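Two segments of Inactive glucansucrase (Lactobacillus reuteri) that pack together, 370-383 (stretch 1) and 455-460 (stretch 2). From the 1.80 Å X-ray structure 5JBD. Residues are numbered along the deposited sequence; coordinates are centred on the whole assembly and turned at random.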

ATOM      1  N   ILE A 370     -21.338  -7.213  -6.139  1.00 21.06           N
ATOM      2  CA  ILE A 370     -22.218  -6.350  -5.323  1.00 20.90           C
ATOM      3  C   ILE A 370     -23.516  -5.956  -6.080  1.00 21.94           C
ATOM      4  O   ILE A 370     -24.499  -5.606  -5.445  1.00 21.75           O
ATOM      5  CB  ILE A 370     -21.466  -5.100  -4.776  1.00 21.06           C
ATOM      6  CG1 ILE A 370     -22.153  -4.540  -3.519  1.00 22.20           C
ATOM      7  CG2 ILE A 370     -21.271  -4.028  -5.856  1.00 20.13           C
ATOM      8  CD1 ILE A 370     -22.028  -5.431  -2.302  1.00 23.05           C
ATOM      9  N   VAL A 371     -23.511  -6.027  -7.418  1.00 20.52           N
ATOM     10  CA  VAL A 371     -24.718  -5.856  -8.243  1.00 20.47           C
ATOM     11  C   VAL A 371     -25.092  -7.140  -9.021  1.00 22.01           C
ATOM     12  O   VAL A 371     -24.271  -7.695  -9.769  1.00 21.32           O
ATOM     13  CB  VAL A 371     -24.522  -4.723  -9.275  1.00 20.42           C
ATOM     14  CG1 VAL A 371     -25.849  -4.339  -9.922  1.00 20.37           C
ATOM     15  CG2 VAL A 371     -23.853  -3.503  -8.618  1.00 21.06           C
ATOM     16  N   ASN A 372     -26.345  -7.586  -8.856  1.00 21.05           N
ATOM     17  CA  ASN A 372     -26.913  -8.664  -9.672  1.00 21.68           C
ATOM     18  C   ASN A 372     -27.311  -8.062 -11.010  1.00 20.49           C
ATOM     19  O   ASN A 372     -28.035  -7.073 -11.037  1.00 21.38           O
ATOM     20  CB  ASN A 372     -28.124  -9.284  -8.973  1.00 22.84           C
ATOM     21  CG  ASN A 372     -28.760 -10.400  -9.786  1.00 24.25           C
ATOM     22  OD1 ASN A 372     -29.302 -10.162 -10.862  1.00 23.34           O
ATOM     23  ND2 ASN A 372     -28.701 -11.607  -9.279  1.00 25.19           N
ATOM     24  N   ARG A 373     -26.824  -8.631 -12.111  1.00 18.97           N
ATOM     25  CA  ARG A 373     -27.032  -8.032 -13.428  1.00 19.45           C
ATOM     26  C   ARG A 373     -27.867  -8.933 -14.365  1.00 20.50           C
ATOM     27  O   ARG A 373     -27.775  -8.824 -15.581  1.00 21.18           O
ATOM     28  CB  ARG A 373     -25.688  -7.654 -14.060  1.00 20.09           C
ATOM     29  CG  ARG A 373     -24.959  -6.558 -13.299  1.00 20.56           C
ATOM     30  CD  ARG A 373     -23.647  -6.131 -13.974  1.00 20.51           C
ATOM     31  NE  ARG A 373     -23.069  -4.963 -13.289  1.00 20.53           N
ATOM     32  CZ  ARG A 373     -22.251  -5.012 -12.233  1.00 19.84           C
ATOM     33  NH1 ARG A 373     -21.857  -6.178 -11.712  1.00 19.79           N
ATOM     34  NH2 ARG A 373     -21.825  -3.884 -11.680  1.00 20.12           N
ATOM     35  N   GLN A 374     -28.687  -9.809 -13.792  1.00 22.76           N
ATOM     36  CA  GLN A 374     -29.607 -10.628 -14.583  1.00 24.95           C
ATOM     37  C   GLN A 374     -30.497  -9.736 -15.441  1.00 23.28           C
ATOM     38  O   GLN A 374     -30.617  -9.945 -16.635  1.00 21.33           O
ATOM     39  CB  GLN A 374     -30.470 -11.526 -13.693  1.00 29.46           C
ATOM     40  CG  GLN A 374     -31.291 -12.551 -14.472  1.00 36.09           C
ATOM     41  CD  GLN A 374     -30.501 -13.782 -14.805  1.00 41.32           C
ATOM     42  OE1 GLN A 374     -29.997 -14.455 -13.906  1.00 48.78           O
ATOM     43  NE2 GLN A 374     -30.411 -14.114 -16.101  1.00 42.28           N
ATOM     44  N   ASN A 375     -31.123  -8.748 -14.811  1.00 22.91           N
ATOM     45  CA  ASN A 375     -31.998  -7.826 -15.512  1.00 22.81           C
ATOM     46  C   ASN A 375     -32.053  -6.524 -14.706  1.00 21.51           C
ATOM     47  O   ASN A 375     -32.985  -6.265 -13.932  1.00 18.77           O
ATOM     48  CB  ASN A 375     -33.380  -8.455 -15.720  1.00 23.35           C
ATOM     49  CG  ASN A 375     -34.189  -7.765 -16.806  1.00 23.95           C
ATOM     50  OD1 ASN A 375     -33.660  -7.327 -17.830  1.00 23.48           O
ATOM     51  ND2 ASN A 375     -35.496  -7.701 -16.595  1.00 25.61           N
ATOM     52  N   ASP A 376     -31.006  -5.725 -14.894  1.00 21.81           N
ATOM     53  CA  ASP A 376     -30.770  -4.504 -14.115  1.00 20.52           C
ATOM     54  C   ASP A 376     -31.357  -3.347 -14.910  1.00 21.03           C
ATOM     55  O   ASP A 376     -30.729  -2.879 -15.866  1.00 19.54           O
ATOM     56  CB  ASP A 376     -29.264  -4.343 -13.886  1.00 20.86           C
ATOM     57  CG  ASP A 376     -28.892  -3.111 -13.070  1.00 21.10           C
ATOM     58  OD1 ASP A 376     -29.765  -2.246 -12.763  1.00 21.11           O
ATOM     59  OD2 ASP A 376     -27.664  -2.993 -12.755  1.00 21.23           O
ATOM     60  N   THR A 377     -32.562  -2.914 -14.508  1.00 22.04           N
ATOM     61  CA  THR A 377     -33.356  -1.952 -15.286  1.00 23.98           C
ATOM     62  C   THR A 377     -33.862  -0.756 -14.473  1.00 25.38           C
ATOM     63  O   THR A 377     -34.829  -0.104 -14.871  1.00 25.74           O
ATOM     64  CB  THR A 377     -34.569  -2.650 -15.954  1.00 25.10           C
ATOM     65  OG1 THR A 377     -35.465  -3.127 -14.943  1.00 25.86           O
ATOM     66  CG2 THR A 377     -34.116  -3.799 -16.832  1.00 25.28           C
ATOM     67  N   THR A 378     -33.211  -0.484 -13.343  1.00 24.54           N
ATOM     68  CA  THR A 378     -33.528   0.628 -12.468  1.00 24.68           C
ATOM     69  C   THR A 378     -32.251   1.435 -12.239  1.00 25.74           C
ATOM     70  O   THR A 378     -31.159   0.999 -12.604  1.00 24.89           O
ATOM     71  CB  THR A 378     -34.049   0.131 -11.108  1.00 24.58           C
ATOM     72  OG1 THR A 378     -33.107  -0.795 -10.551  1.00 23.30           O
ATOM     73  CG2 THR A 378     -35.425  -0.547 -11.253  1.00 25.06           C
ATOM     74  N   GLU A 379     -32.405   2.613 -11.638  1.00 25.39           N
ATOM     75  CA  GLU A 379     -31.271   3.479 -11.282  1.00 26.86           C
ATOM     76  C   GLU A 379     -31.393   3.965  -9.842  1.00 25.13           C
ATOM     77  O   GLU A 379     -32.465   3.895  -9.248  1.00 23.71           O
ATOM     78  CB  GLU A 379     -31.153   4.642 -12.272  1.00 29.30           C
ATOM     79  CG  GLU A 379     -30.513   4.223 -13.597  1.00 32.86           C
ATOM     80  CD  GLU A 379     -30.582   5.309 -14.645  1.00 36.46           C
ATOM     81  OE1 GLU A 379     -29.989   6.406 -14.449  1.00 34.21           O
ATOM     82  OE2 GLU A 379     -31.224   5.056 -15.682  1.00 43.55           O
ATOM     83  N   ASN A 380     -30.267   4.412  -9.281  1.00 24.43           N
ATOM     84  CA  ASN A 380     -30.165   4.852  -7.897  1.00 24.71           C
ATOM     85  C   ASN A 380     -30.483   3.801  -6.847  1.00 24.46           C
ATOM     86  O   ASN A 380     -30.811   4.148  -5.710  1.00 24.75           O
ATOM     87  CB  ASN A 380     -31.020   6.100  -7.691  1.00 27.25           C
ATOM     88  CG  ASN A 380     -30.714   7.150  -8.732  1.00 28.25           C
ATOM     89  OD1 ASN A 380     -29.625   7.704  -8.739  1.00 24.45           O
ATOM     90  ND2 ASN A 380     -31.644   7.371  -9.657  1.00 29.76           N
ATOM     91  N   GLU A 381     -30.365   2.530  -7.213  1.00 23.61           N
ATOM     92  CA  GLU A 381     -30.631   1.401  -6.304  1.00 24.46           C
ATOM     93  C   GLU A 381     -29.369   0.632  -5.922  1.00 22.19           C
ATOM     94  O   GLU A 381     -29.257   0.161  -4.791  1.00 22.57           O
ATOM     95  CB  GLU A 381     -31.647   0.428  -6.929  1.00 26.09           C
ATOM     96  CG  GLU A 381     -33.010   1.066  -7.137  1.00 30.26           C
ATOM     97  CD  GLU A 381     -34.110   0.077  -7.498  1.00 35.84           C
ATOM     98  OE1 GLU A 381     -33.834  -1.054  -7.994  1.00 33.67           O
ATOM     99  OE2 GLU A 381     -35.280   0.464  -7.296  1.00 38.37           O
ATOM    100  N   ALA A 382     -28.447   0.477  -6.859  1.00 20.84           N
ATOM    101  CA  ALA A 382     -27.235  -0.291  -6.612  1.00 21.87           C
ATOM    102  C   ALA A 382     -26.300   0.495  -5.706  1.00 21.78           C
ATOM    103  O   ALA A 382     -26.354   1.725  -5.657  1.00 22.24           O
ATOM    104  CB  ALA A 382     -26.530  -0.604  -7.928  1.00 21.63           C
ATOM    105  N   THR A 383     -25.439  -0.219  -4.998  1.00 21.75           N
ATOM    106  CA  THR A 383     -24.374   0.419  -4.230  1.00 22.39           C
ATOM    107  C   THR A 383     -23.353   1.065  -5.174  1.00 21.96           C
ATOM    108  O   THR A 383     -22.740   0.345  -5.985  1.00 21.48           O
ATOM    109  CB  THR A 383     -23.663  -0.618  -3.362  1.00 23.01           C
ATOM    110  OG1 THR A 383     -24.633  -1.241  -2.524  1.00 22.17           O
ATOM    111  CG2 THR A 383     -22.561   0.029  -2.511  1.00 23.72           C
TER
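Stretch 2 455-460: SNKDTV

Two segments far apart in sequence can be joined by a few charged side chains that reach for backbone carbonyls, and the packing of 455-460 on 370-383 illustrates the principle. Stretch 1 is loop apart from a short strand at 375-376, and no backbone-to-backbone hydrogen bond joins the two. Stretch 1 doubles back, and Lys457 and Asp458 meet both its limbs: Lys457 lies nearest Asp376 on the outgoing one (CA to CA, 7.6 Å) and Asp458 nearest Ala382 on the returning one (CA to CA, 6.4 Å). Asp458 adopts positive phi and psi (56°/53°), and its CA-to-CB bond points toward stretch 1.

The carbonyl contacts come first. Arg373 extends so that the edge of its guanidinium meets the backbone of stretch 2: NE and NH2 both donate to Lys457 O, at 2.9 and 3.0 Å, and NH2 makes a weak bond to Asp458 O at 3.2 Å. Asn456 CG lies over one face of the group. In the reverse sense, Lys457 NZ donates to Thr378 O at 2.7 Å.

Charge pairing converges on the same amine. Lys457 NZ forms salt bridges with Asp458 OD2 at 3.0 Å and, through a weak hydrogen bond, with Asp376 OD1 at 3.4 Å. Beside it two acid groups come unusually close, Asp376 OD2 lying 2.6 Å from Asp458 OD2, a separation at which one of them probably carries a proton.

Water 1 links Glu381 N (3.0 Å) to Asp458 OD1 (2.9 Å). Van der Waals contacts complete the interface, with Ala382 CB 3.6 Å from Asp458 CG and Val371 CG1 4.1 Å from Asp458 CB.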

ATOM      1  N   SER A 455     -18.696  -3.161 -20.111  1.00 22.95           N
ATOM      2  CA  SER A 455     -20.112  -3.134 -20.509  1.00 23.31           C
ATOM      3  C   SER A 455     -21.058  -3.204 -19.308  1.00 22.35           C
ATOM      4  O   SER A 455     -22.254  -2.968 -19.469  1.00 21.98           O
ATOM      5  CB  SER A 455     -20.418  -4.267 -21.502  1.00 23.49           C
ATOM      6  OG  SER A 455     -20.141  -5.548 -20.954  1.00 23.37           O
ATOM      7  N   ASN A 456     -20.541  -3.518 -18.115  1.00 20.77           N
ATOM      8  CA  ASN A 456     -21.393  -3.633 -16.918  1.00 20.87           C
ATOM      9  C   ASN A 456     -22.056  -2.300 -16.511  1.00 20.63           C
ATOM     10  O   ASN A 456     -21.406  -1.252 -16.500  1.00 19.78           O
ATOM     11  CB  ASN A 456     -20.589  -4.184 -15.723  1.00 21.04           C
ATOM     12  CG  ASN A 456     -20.578  -5.707 -15.653  1.00 20.46           C
ATOM     13  OD1 ASN A 456     -21.285  -6.411 -16.386  1.00 20.86           O
ATOM     14  ND2 ASN A 456     -19.800  -6.224 -14.717  1.00 21.05           N
ATOM     15  N   LYS A 457     -23.344  -2.370 -16.154  1.00 20.48           N
ATOM     16  CA  LYS A 457     -24.093  -1.242 -15.601  1.00 20.03           C
ATOM     17  C   LYS A 457     -23.806  -1.133 -14.099  1.00 19.91           C
ATOM     18  O   LYS A 457     -23.401  -2.116 -13.464  1.00 19.09           O
ATOM     19  CB  LYS A 457     -25.603  -1.511 -15.801  1.00 19.52           C
ATOM     20  CG  LYS A 457     -26.545  -0.368 -15.466  1.00 20.60           C
ATOM     21  CD  LYS A 457     -27.984  -0.745 -15.820  1.00 21.17           C
ATOM     22  CE  LYS A 457     -28.970   0.380 -15.536  1.00 22.56           C
ATOM     23  NZ  LYS A 457     -28.952   0.762 -14.108  1.00 22.75           N
ATOM     24  N   ASP A 458     -24.109   0.025 -13.518  1.00 20.65           N
ATOM     25  CA  ASP A 458     -23.985   0.235 -12.086  1.00 19.62           C
ATOM     26  C   ASP A 458     -22.568  -0.061 -11.577  1.00 19.69           C
ATOM     27  O   ASP A 458     -22.366  -0.860 -10.652  1.00 19.94           O
ATOM     28  CB  ASP A 458     -25.071  -0.533 -11.313  1.00 20.10           C
ATOM     29  CG  ASP A 458     -26.445   0.122 -11.448  1.00 20.87           C
ATOM     30  OD1 ASP A 458     -26.570   1.323 -11.146  1.00 20.37           O
ATOM     31  OD2 ASP A 458     -27.388  -0.572 -11.868  1.00 21.55           O
ATOM     32  N   THR A 459     -21.605   0.577 -12.230  1.00 18.99           N
ATOM     33  CA  THR A 459     -20.229   0.601 -11.766  1.00 19.61           C
ATOM     34  C   THR A 459     -19.410   1.693 -12.444  1.00 19.76           C
ATOM     35  O   THR A 459     -19.731   2.124 -13.546  1.00 20.32           O
ATOM     36  CB  THR A 459     -19.514  -0.784 -11.982  1.00 19.55           C
ATOM     37  OG1 THR A 459     -18.285  -0.812 -11.245  1.00 19.64           O
ATOM     38  CG2 THR A 459     -19.235  -1.045 -13.442  1.00 19.47           C
ATOM     39  N   VAL A 460     -18.341   2.133 -11.775  1.00 19.49           N
ATOM     40  CA  VAL A 460     -17.281   2.887 -12.425  1.00 19.25           C
ATOM     41  C   VAL A 460     -16.115   1.913 -12.640  1.00 20.04           C
ATOM     42  O   VAL A 460     -15.424   1.561 -11.690  1.00 20.53           O
ATOM     43  CB  VAL A 460     -16.830   4.116 -11.597  1.00 20.05           C
ATOM     44  CG1 VAL A 460     -15.728   4.878 -12.334  1.00 19.18           C
ATOM     45  CG2 VAL A 460     -18.021   5.019 -11.298  1.00 19.68           C
TER
HETATM   46  O   HOH W   1     -29.028   1.420  -9.625  1.00 22.16           O